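Local coordinates for protein BH2851 (Bacillus halodurans, PDB 2GFG) that is a putative adenylate cyclase of the CYTH family, a group of enzymes acting on triphosphates, whose own activity has not been established, at residues A[10-15]-A[177-182]. Numbering follows the deposited sequence.
With EDO (1,2-ethanediol), chain H.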
ATOM      1  N   ARG A  10       8.079  -0.459   7.907  1.00 47.52           N
ATOM      2  CA  ARG A  10       9.191   0.491   7.715  1.00 45.17           C
ATOM      3  C   ARG A  10       9.510   0.553   6.228  1.00 44.74           C
ATOM      4  O   ARG A  10       9.396  -0.437   5.534  1.00 43.47           O
ATOM      5  CB  ARG A  10      10.421   0.058   8.504  1.00 44.79           C
ATOM      6  CG  ARG A  10      10.210  -0.008  10.028  1.00 45.51           C
ATOM      7  CD  ARG A  10       9.934   1.383  10.637  1.00 46.69           C
ATOM      8  NE  ARG A  10       9.749   1.322  12.095  1.00 45.76           N
ATOM      9  CZ  ARG A  10       8.623   0.931  12.714  1.00 46.30           C
ATOM     10  NH1 ARG A  10       7.555   0.538  12.017  1.00 47.08           N
ATOM     11  NH2 ARG A  10       8.572   0.920  14.041  1.00 48.04           N
ATOM     12  N   LYS A  11       9.953   1.711   5.759  1.00 44.04           N
ATOM     13  CA  LYS A  11      10.018   1.984   4.313  1.00 45.02           C
ATOM     14  C   LYS A  11      11.035   3.052   3.964  1.00 43.31           C
ATOM     15  O   LYS A  11      11.279   3.953   4.743  1.00 42.41           O
ATOM     16  CB  LYS A  11       8.632   2.443   3.820  1.00 46.26           C
ATOM     17  CG  LYS A  11       7.972   3.474   4.765  1.00 50.35           C
ATOM     18  CD  LYS A  11       6.686   4.047   4.228  1.00 56.17           C
ATOM     19  CE  LYS A  11       6.026   4.953   5.297  1.00 58.58           C
ATOM     20  NZ  LYS A  11       4.909   5.771   4.757  1.00 62.18           N
ATOM     21  N   THR A  12      11.619   2.938   2.771  1.00 42.62           N
ATOM     22  CA  THR A  12      12.392   4.029   2.176  1.00 43.47           C
ATOM     23  C   THR A  12      12.440   3.896   0.658  1.00 43.54           C
ATOM     24  O   THR A  12      12.489   2.786   0.125  1.00 42.83           O
ATOM     25  CB  THR A  12      13.866   4.106   2.723  1.00 44.37           C
ATOM     26  OG1 THR A  12      14.509   5.287   2.209  1.00 42.25           O
ATOM     27  CG2 THR A  12      14.686   2.864   2.313  1.00 43.80           C
ATOM     28  N   LEU A  13      12.424   5.040  -0.026  1.00 44.18           N
ATOM     29  CA  LEU A  13      12.628   5.089  -1.468  1.00 44.15           C
ATOM     30  C   LEU A  13      14.080   4.825  -1.778  1.00 43.53           C
ATOM     31  O   LEU A  13      14.965   5.136  -0.967  1.00 43.35           O
ATOM     32  CB  LEU A  13      12.237   6.465  -2.028  1.00 44.89           C
ATOM     33  CG  LEU A  13      10.762   6.848  -1.936  1.00 46.19           C
ATOM     34  CD1 LEU A  13      10.584   8.344  -2.115  1.00 47.86           C
ATOM     35  CD2 LEU A  13       9.939   6.082  -2.957  1.00 46.77           C
ATOM     36  N   VAL A  14      14.333   4.253  -2.954  1.00 43.06           N
ATOM     37  CA  VAL A  14      15.695   4.005  -3.425  1.00 43.06           C
ATOM     38  C   VAL A  14      15.818   4.344  -4.902  1.00 43.99           C
ATOM     39  O   VAL A  14      14.813   4.531  -5.598  1.00 44.07           O
ATOM     40  CB  VAL A  14      16.148   2.513  -3.175  1.00 42.49           C
ATOM     41  CG1 VAL A  14      16.315   2.242  -1.680  1.00 40.18           C
ATOM     42  CG2 VAL A  14      15.167   1.521  -3.796  1.00 43.92           C
ATOM     43  N   SER A  15      17.057   4.452  -5.365  1.00 44.13           N
ATOM     44  CA  SER A  15      17.337   4.747  -6.761  1.00 44.51           C
ATOM     45  C   SER A  15      17.078   3.539  -7.615  1.00 44.61           C
ATOM     46  O   SER A  15      16.938   2.427  -7.104  1.00 44.32           O
ATOM     47  CB  SER A  15      18.792   5.173  -6.928  1.00 45.17           C
ATOM     48  OG  SER A  15      19.669   4.116  -6.572  1.00 43.97           O
ATOM     49  N   VAL A 177      15.776   7.847   3.177  1.00 49.90           N
ATOM     50  CA  VAL A 177      15.212   9.172   2.846  1.00 49.52           C
ATOM     51  C   VAL A 177      13.755   9.237   3.293  1.00 48.84           C
ATOM     52  O   VAL A 177      13.088   8.194   3.376  1.00 49.23           O
ATOM     53  CB  VAL A 177      15.306   9.486   1.305  1.00 49.06           C
ATOM     54  CG1 VAL A 177      16.750   9.614   0.875  1.00 48.91           C
ATOM     55  CG2 VAL A 177      14.589   8.423   0.476  1.00 46.85           C
ATOM     56  N   PRO A 178      13.248  10.464   3.610  1.00 49.18           N
ATOM     57  CA  PRO A 178      11.839  10.597   4.005  1.00 49.76           C
ATOM     58  C   PRO A 178      10.894  10.037   2.930  1.00 49.46           C
ATOM     59  O   PRO A 178      11.046  10.350   1.743  1.00 49.02           O
ATOM     60  CB  PRO A 178      11.658  12.118   4.167  1.00 49.82           C
ATOM     61  CG  PRO A 178      12.839  12.727   3.487  1.00 49.28           C
ATOM     62  CD  PRO A 178      13.937  11.768   3.621  1.00 49.57           C
ATOM     63  N   THR A 179       9.952   9.198   3.349  1.00 49.39           N
ATOM     64  CA  THR A 179       9.126   8.438   2.418  1.00 49.66           C
ATOM     65  C   THR A 179       7.684   8.359   2.887  1.00 50.02           C
ATOM     66  O   THR A 179       7.370   7.651   3.842  1.00 51.03           O
ATOM     67  CB  THR A 179       9.692   7.007   2.240  1.00 49.40           C
ATOM     68  OG1 THR A 179      11.034   7.084   1.749  1.00 46.88           O
ATOM     69  CG2 THR A 179       8.832   6.186   1.260  1.00 49.73           C
ATOM     70  N   GLU A 180       6.810   9.096   2.214  1.00 50.86           N
ATOM     71  CA  GLU A 180       5.370   9.002   2.465  1.00 52.77           C
ATOM     72  C   GLU A 180       4.803   7.784   1.727  1.00 52.55           C
ATOM     73  O   GLU A 180       5.478   7.187   0.888  1.00 52.51           O
ATOM     74  CB  GLU A 180       4.646  10.304   2.046  1.00 53.87           C
ATOM     75  CG  GLU A 180       4.662  10.598   0.540  1.00 57.37           C
ATOM     76  CD  GLU A 180       4.351  12.061   0.210  1.00 59.96           C
ATOM     77  OE1 GLU A 180       3.618  12.716   0.989  1.00 62.87           O
ATOM     78  OE2 GLU A 180       4.842  12.551  -0.839  1.00 59.31           O
ATOM     79  N   ASN A 181       3.585   7.396   2.084  1.00 52.98           N
ATOM     80  CA  ASN A 181       2.925   6.224   1.477  1.00 52.58           C
ATOM     81  C   ASN A 181       2.672   6.393  -0.032  1.00 49.65           C
ATOM     82  O   ASN A 181       2.559   7.502  -0.520  1.00 49.12           O
ATOM     83  CB  ASN A 181       1.603   5.923   2.208  1.00 55.03           C
ATOM     84  CG  ASN A 181       1.823   5.339   3.622  1.00 59.50           C
ATOM     85  OD1 ASN A 181       2.762   4.568   3.853  1.00 63.96           O
ATOM     86  ND2 ASN A 181       0.939   5.686   4.550  1.00 64.99           N
ATOM     87  N   LYS A 182       2.608   5.261  -0.758  1.00 48.19           N
ATOM     88  CA  LYS A 182       2.362   5.265  -2.226  1.00 47.19           C
ATOM     89  C   LYS A 182       1.201   6.166  -2.595  1.00 47.24           C
ATOM     90  O   LYS A 182       1.303   6.982  -3.506  1.00 46.11           O
ATOM     91  CB  LYS A 182       2.072   3.854  -2.728  1.00 46.74           C
ATOM     92  CG  LYS A 182       3.290   2.999  -2.909  1.00 45.60           C
ATOM     93  CD  LYS A 182       2.910   1.561  -3.172  1.00 47.38           C
ATOM     94  CE  LYS A 182       4.129   0.675  -3.348  1.00 48.05           C
ATOM     95  NZ  LYS A 182       4.993   0.664  -2.155  1.00 45.39           N
TER
HETATM   96  C1  EDO H 503       3.871   1.999   0.973  1.00 55.40           C
HETATM   97  O1  EDO H 503       4.636   3.202   0.882  1.00 51.07           O
HETATM   98  C2  EDO H 503       2.443   2.297   1.428  1.00 56.30           C
HETATM   99  O2  EDO H 503       1.467   1.891   0.449  1.00 58.25           O
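Near the middle of the contact Thr179 presses its hydroxyl against the backbone of strand 4-14. With OG1 anti to its own carbonyl carbon (chi1 -59°), the oxygen lies 3.0 Å from Leu13 N and accepts that N-H, while it donates to Val177 O at 2.8 Å, approaching from above that carbonyl's plane. The methyl CG2, anti to the backbone N, goes to Leu13 instead and meets its CG at 3.8 Å, the two side chains crossing obliquely. An alanine here removes both OG1 and CG2, and the loop would probably be held less firmly against the strand at Leu13, with Val177 less well fixed. Thr12 answers with its own hydroxyl: OG1, anti to the backbone N, receives Val177 N at 3.0 Å in a nearly straight bond (164°) and donates to Leu13 O along an in-plane lone pair. Val177 CG2 packs against Leu13 CB beside this pair. Strand 4-14 lies between strands 76-83 and 146-155 in the closed antiparallel barrel of the CYTH fold; its Thr12 pairs through the backbone with Ile151, and residues 177-182 run across it on the way from helix 158-171 to helix 182-190. Further along, Lys11 takes the crowded chi1 position (44°) and then runs fully extended, so that NZ comes to Asn181 OD1 at 2.6 Å. The two side chains cross at about a right angle and the ammonium sits well above the amide carbonyl plane, away from the lone pairs; a weak bond from NZ to Thr179 O adds a second grip. An ethanediol, probably from the crystallisation liquor, rests C2 against Asn181 OD1 and accepts a weak bond from the backbone N of Lys182; that lysine's NZ forms salt bridges with Asp139, Glu150 and Glu152.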